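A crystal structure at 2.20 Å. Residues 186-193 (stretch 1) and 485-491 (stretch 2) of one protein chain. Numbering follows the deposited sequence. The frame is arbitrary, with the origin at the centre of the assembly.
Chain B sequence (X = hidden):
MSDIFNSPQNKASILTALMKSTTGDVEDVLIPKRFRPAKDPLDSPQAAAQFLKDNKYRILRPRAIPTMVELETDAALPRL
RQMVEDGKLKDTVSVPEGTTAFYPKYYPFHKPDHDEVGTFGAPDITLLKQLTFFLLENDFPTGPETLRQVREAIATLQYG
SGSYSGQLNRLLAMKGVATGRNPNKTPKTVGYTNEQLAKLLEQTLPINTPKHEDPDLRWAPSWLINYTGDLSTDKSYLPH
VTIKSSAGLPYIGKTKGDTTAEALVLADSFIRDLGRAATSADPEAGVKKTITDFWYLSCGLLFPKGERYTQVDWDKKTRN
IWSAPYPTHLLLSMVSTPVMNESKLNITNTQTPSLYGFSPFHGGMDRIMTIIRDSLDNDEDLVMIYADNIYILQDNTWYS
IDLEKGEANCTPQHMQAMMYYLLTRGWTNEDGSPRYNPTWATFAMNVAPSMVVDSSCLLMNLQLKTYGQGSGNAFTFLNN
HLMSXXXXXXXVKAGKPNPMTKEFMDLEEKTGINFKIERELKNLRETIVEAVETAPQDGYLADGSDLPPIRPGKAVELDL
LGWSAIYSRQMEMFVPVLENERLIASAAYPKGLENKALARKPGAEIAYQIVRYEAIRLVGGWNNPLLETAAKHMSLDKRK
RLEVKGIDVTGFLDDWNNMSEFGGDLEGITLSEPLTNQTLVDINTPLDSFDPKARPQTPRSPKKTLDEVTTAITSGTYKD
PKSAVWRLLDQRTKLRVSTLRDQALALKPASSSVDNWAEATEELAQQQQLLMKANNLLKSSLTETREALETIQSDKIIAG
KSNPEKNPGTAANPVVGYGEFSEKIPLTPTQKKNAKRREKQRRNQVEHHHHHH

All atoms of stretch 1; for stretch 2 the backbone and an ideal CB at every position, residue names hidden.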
ATOM      1  N   THR B 186      19.539  -8.535   3.789  1.00 48.26           N
ATOM      2  CA  THR B 186      18.689  -8.571   4.975  1.00 48.70           C
ATOM      3  C   THR B 186      19.142  -7.430   5.904  1.00 53.43           C
ATOM      4  O   THR B 186      20.329  -7.071   5.859  1.00 53.63           O
ATOM      5  CB  THR B 186      18.813  -9.939   5.692  1.00 49.04           C
ATOM      6  OG1 THR B 186      20.164 -10.111   6.152  1.00 50.30           O
ATOM      7  CG2 THR B 186      18.384 -11.107   4.813  1.00 44.57           C
ATOM      8  N   PRO B 187      18.281  -6.913   6.808  1.00 49.33           N
ATOM      9  CA  PRO B 187      18.764  -5.915   7.793  1.00 49.59           C
ATOM     10  C   PRO B 187      20.023  -6.370   8.567  1.00 54.37           C
ATOM     11  O   PRO B 187      20.902  -5.542   8.832  1.00 54.10           O
ATOM     12  CB  PRO B 187      17.577  -5.774   8.741  1.00 51.01           C
ATOM     13  CG  PRO B 187      16.381  -6.078   7.879  1.00 53.47           C
ATOM     14  CD  PRO B 187      16.839  -7.200   6.992  1.00 49.53           C
ATOM     15  N   LYS B 188      20.127  -7.692   8.893  1.00 51.08           N
ATOM     16  CA  LYS B 188      21.281  -8.255   9.600  1.00 52.00           C
ATOM     17  C   LYS B 188      22.578  -8.044   8.777  1.00 56.06           C
ATOM     18  O   LYS B 188      23.572  -7.596   9.346  1.00 56.01           O
ATOM     19  CB  LYS B 188      21.064  -9.746   9.939  1.00 54.40           C
ATOM     20  CG  LYS B 188      22.250 -10.394  10.645  1.00 64.82           C
ATOM     21  CD  LYS B 188      22.035 -11.879  10.877  1.00 72.08           C
ATOM     22  CE  LYS B 188      23.251 -12.570  11.456  1.00 81.96           C
ATOM     23  NZ  LYS B 188      23.149 -14.053  11.377  1.00 87.74           N
ATOM     24  N   THR B 189      22.548  -8.330   7.451  1.00 52.62           N
ATOM     25  CA  THR B 189      23.692  -8.168   6.531  1.00 52.78           C
ATOM     26  C   THR B 189      24.131  -6.687   6.496  1.00 56.78           C
ATOM     27  O   THR B 189      25.329  -6.425   6.487  1.00 57.77           O
ATOM     28  CB  THR B 189      23.331  -8.718   5.124  1.00 58.25           C
ATOM     29  OG1 THR B 189      23.110 -10.121   5.232  1.00 62.46           O
ATOM     30  CG2 THR B 189      24.416  -8.478   4.065  1.00 50.92           C
ATOM     31  N   VAL B 190      23.169  -5.735   6.507  1.00 52.56           N
ATOM     32  CA  VAL B 190      23.431  -4.285   6.506  1.00 51.46           C
ATOM     33  C   VAL B 190      24.090  -3.877   7.861  1.00 56.65           C
ATOM     34  O   VAL B 190      24.937  -2.980   7.886  1.00 57.11           O
ATOM     35  CB  VAL B 190      22.156  -3.458   6.173  1.00 52.76           C
ATOM     36  CG1 VAL B 190      22.446  -1.952   6.143  1.00 52.36           C
ATOM     37  CG2 VAL B 190      21.549  -3.905   4.845  1.00 51.02           C
ATOM     38  N   GLY B 191      23.729  -4.571   8.943  1.00 53.42           N
ATOM     39  CA  GLY B 191      24.304  -4.339  10.261  1.00 55.16           C
ATOM     40  C   GLY B 191      23.338  -3.941  11.358  1.00 59.89           C
ATOM     41  O   GLY B 191      23.776  -3.414  12.389  1.00 61.56           O
ATOM     42  N   TYR B 192      22.025  -4.204  11.165  1.00 53.95           N
ATOM     43  CA  TYR B 192      21.011  -3.860  12.163  1.00 53.25           C
ATOM     44  C   TYR B 192      20.374  -5.076  12.803  1.00 58.00           C
ATOM     45  O   TYR B 192      20.010  -6.026  12.107  1.00 58.19           O
ATOM     46  CB  TYR B 192      19.881  -3.006  11.555  1.00 51.92           C
ATOM     47  CG  TYR B 192      20.311  -1.659  11.018  1.00 53.32           C
ATOM     48  CD1 TYR B 192      20.311  -0.528  11.834  1.00 55.30           C
ATOM     49  CD2 TYR B 192      20.664  -1.503   9.683  1.00 52.95           C
ATOM     50  CE1 TYR B 192      20.703   0.714  11.347  1.00 53.35           C
ATOM     51  CE2 TYR B 192      21.065  -0.264   9.184  1.00 53.56           C
ATOM     52  CZ  TYR B 192      21.072   0.841  10.018  1.00 59.69           C
ATOM     53  OH  TYR B 192      21.459   2.060   9.530  1.00 59.48           O
ATOM     54  N   THR B 193      20.182  -5.022  14.132  1.00 53.87           N
ATOM     55  CA  THR B 193      19.423  -6.040  14.855  1.00 52.89           C
ATOM     56  C   THR B 193      17.930  -5.629  14.733  1.00 53.22           C
ATOM     57  O   THR B 193      17.656  -4.512  14.291  1.00 50.75           O
ATOM     58  CB  THR B 193      19.872  -6.153  16.323  1.00 53.56           C
ATOM     59  OG1 THR B 193      19.566  -4.930  16.994  1.00 52.91           O
ATOM     60  CG2 THR B 193      21.360  -6.521  16.497  1.00 50.29           C
ATOM     61  N   UNK B 485      13.407   3.692   5.601  1.00 37.57           N
ATOM     62  CA  UNK B 485      13.961   4.014   6.931  1.00 38.91           C
ATOM     63  C   UNK B 485      15.458   3.626   6.995  1.00 43.49           C
ATOM     64  O   UNK B 485      16.271   4.390   7.523  1.00 42.81           O
ATOM     65  CB  UNK B 485      13.177   3.288   8.026  1.00 38.91           C
ATOM     66  N   UNK B 486      15.802   2.443   6.437  1.00 41.91           N
ATOM     67  CA  UNK B 486      17.165   1.922   6.382  1.00 43.50           C
ATOM     68  C   UNK B 486      18.033   2.848   5.505  1.00 48.57           C
ATOM     69  O   UNK B 486      19.136   3.221   5.920  1.00 49.98           O
ATOM     70  CB  UNK B 486      17.174   0.492   5.839  1.00 43.50           C
ATOM     71  N   UNK B 487      17.521   3.231   4.313  1.00 43.50           N
ATOM     72  CA  UNK B 487      18.226   4.119   3.389  1.00 43.87           C
ATOM     73  C   UNK B 487      18.477   5.490   4.088  1.00 46.17           C
ATOM     74  O   UNK B 487      19.604   5.988   4.060  1.00 46.54           O
ATOM     75  CB  UNK B 487      17.421   4.298   2.100  1.00 43.87           C
ATOM     76  N   UNK B 488      17.452   6.039   4.766  1.00 42.03           N
ATOM     77  CA  UNK B 488      17.531   7.337   5.470  1.00 41.98           C
ATOM     78  C   UNK B 488      18.508   7.237   6.657  1.00 46.82           C
ATOM     79  O   UNK B 488      19.356   8.116   6.788  1.00 48.96           O
ATOM     80  CB  UNK B 488      16.147   7.770   5.958  1.00 41.98           C
ATOM     81  N   UNK B 489      18.430   6.163   7.474  1.00 40.85           N
ATOM     82  CA  UNK B 489      19.355   5.948   8.599  1.00 41.62           C
ATOM     83  C   UNK B 489      20.822   5.915   8.120  1.00 46.30           C
ATOM     84  O   UNK B 489      21.699   6.465   8.785  1.00 46.74           O
ATOM     85  CB  UNK B 489      19.011   4.643   9.320  1.00 41.62           C
ATOM     86  N   UNK B 490      21.073   5.288   6.953  1.00 43.20           N
ATOM     87  CA  UNK B 490      22.409   5.186   6.364  1.00 43.96           C
ATOM     88  C   UNK B 490      22.860   6.542   5.803  1.00 47.93           C
ATOM     89  O   UNK B 490      24.036   6.849   5.884  1.00 49.49           O
ATOM     90  CB  UNK B 490      22.425   4.125   5.262  1.00 43.96           C
ATOM     91  N   UNK B 491      21.924   7.364   5.307  1.00 43.75           N
ATOM     92  CA  UNK B 491      22.214   8.724   4.830  1.00 44.16           C
ATOM     93  C   UNK B 491      22.666   9.576   6.019  1.00 49.09           C
ATOM     94  O   UNK B 491      23.710  10.221   5.932  1.00 51.14           O
ATOM     95  CB  UNK B 491      20.991   9.344   4.151  1.00 44.16           C
TER

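All seven positions of stretch 2 have helical backbone angles, with phi between -73° and -57° and psi between -47° and -32°, so none calls for glycine. The direction of each ideal CB, and what stretch 1 places near it, must carry the inference.

At position 485, the ideal CB has nothing of stretch 1 within 5.5 Å. Stretch 1 therefore sets no preference, and most helix-compatible side chains would fit. The deposited residue is T485; its OG1 finds a hydrogen bond elsewhere in the structure, and its backbone O accepts from the N of residue 489 at 2.8 Å.

Position 486 is more informative. Its CA is 8.1 Å from the CA of P187, the nearest CA pair between the stretches, and its CA-to-CB bond points sideways. The ideal CB lies 5.2 Å from Y192 CE2, which leaves room for further atoms. Around this space stretch 1 offers the P187 ring, the methyls of V190 and the carbons of the Y192 ring, all apolar. Leucine, isoleucine, methionine or valine would suit it, the longer ones reaching further. The deposited residue is I486, with chi1 m and chi2 t. Its end comes nearer than its CB direction suggests: CD1 of I486 is 4.3 Å from CG of P187, while CG2 of I486 is 4.3 Å from CG1 of V190 and 4.4 Å from CE2 of Y192. The two ends of the branched side chain thus meet different parts of stretch 1.

Position 487 points away and 488 is out of reach; neither ideal CB has an atom of stretch 1 within 5.5 Å, so the choice is open here. They are V487 and V488, both with chi1 t and neither in contact with stretch 1.

At position 489 the CB points toward stretch 1, and its ideal position is already 3.6 Å from Y192 OH. Such proximity favours a small residue, alanine or perhaps serine. It is A489, whose CB keeps that 3.6 Å distance to OH of Y192 and lies 4.4 Å from CZ of Y192, packing against the hydroxyl end of the ring.

Position 490 again points sideways, with its ideal CB 4.8 Å from Y192 OH. That hydroxyl can donate, so a side chain with an acceptor is attractive: glutamate or glutamine, with aspartate a shorter alternative. The deposited residue is E490. Both chi1 and chi2 are m, and the end of the side chain comes nearer to stretch 1, where Y192 OH donates to E490 OE2 at 2.7 Å. V190 CG1 also lies 4.1 Å from E490 OE2. A water donates to E490 OE2 at 2.7 Å and weakly to V190 O at 3.4 Å, forming a second, indirect link between the stretches.

Position 491 is out of reach, with no atom of stretch 1 within 5.5 Å of its ideal CB, and many residues are possible. It is W491, whose indole NE1 is hydrogen-bonded elsewhere.

Stretch 2 485-491: TIVVAEW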
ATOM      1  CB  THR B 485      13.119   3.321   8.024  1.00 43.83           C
ATOM      2  OG1 THR B 485      11.852   3.974   8.068  1.00 47.46           O
ATOM      3  CG2 THR B 485      13.777   3.352   9.405  1.00 40.04           C
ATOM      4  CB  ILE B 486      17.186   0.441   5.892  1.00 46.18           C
ATOM      5  CG1 ILE B 486      16.541  -0.489   6.944  1.00 46.21           C
ATOM      6  CG2 ILE B 486      18.629  -0.003   5.501  1.00 46.88           C
ATOM      7  CD1 ILE B 486      16.289  -1.963   6.514  1.00 52.03           C
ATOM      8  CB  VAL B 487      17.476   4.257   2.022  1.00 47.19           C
ATOM      9  CG1 VAL B 487      18.091   5.347   1.140  1.00 47.76           C
ATOM     10  CG2 VAL B 487      17.436   2.926   1.271  1.00 46.62           C
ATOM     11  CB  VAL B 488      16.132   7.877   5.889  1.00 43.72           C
ATOM     12  CG1 VAL B 488      16.242   9.080   6.824  1.00 44.05           C
ATOM     13  CG2 VAL B 488      15.308   8.235   4.659  1.00 41.39           C
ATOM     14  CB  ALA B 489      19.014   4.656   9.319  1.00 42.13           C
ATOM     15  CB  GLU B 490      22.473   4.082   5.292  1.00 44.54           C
ATOM     16  CG  GLU B 490      22.502   2.681   5.884  1.00 49.95           C
ATOM     17  CD  GLU B 490      23.704   2.360   6.749  1.00 65.91           C
ATOM     18  OE1 GLU B 490      24.837   2.778   6.407  1.00 50.31           O
ATOM     19  OE2 GLU B 490      23.506   1.687   7.784  1.00 65.19           O
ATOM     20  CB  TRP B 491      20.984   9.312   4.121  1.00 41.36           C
ATOM     21  CG  TRP B 491      20.981  10.798   3.911  1.00 42.34           C
ATOM     22  CD1 TRP B 491      21.691  11.498   2.980  1.00 45.59           C
ATOM     23  CD2 TRP B 491      20.131  11.750   4.569  1.00 41.62           C
ATOM     24  NE1 TRP B 491      21.351  12.830   3.025  1.00 44.64           N
ATOM     25  CE2 TRP B 491      20.400  13.015   3.998  1.00 45.94           C
ATOM     26  CE3 TRP B 491      19.160  11.657   5.592  1.00 42.43           C
ATOM     27  CZ2 TRP B 491      19.752  14.187   4.434  1.00 45.24           C
ATOM     28  CZ3 TRP B 491      18.519  12.815   6.017  1.00 44.22           C
ATOM     29  CH2 TRP B 491      18.817  14.062   5.444  1.00 45.06           C
TER
HETATM   30  O   HOH W   1      25.284   0.181   9.107  1.00 63.74           O
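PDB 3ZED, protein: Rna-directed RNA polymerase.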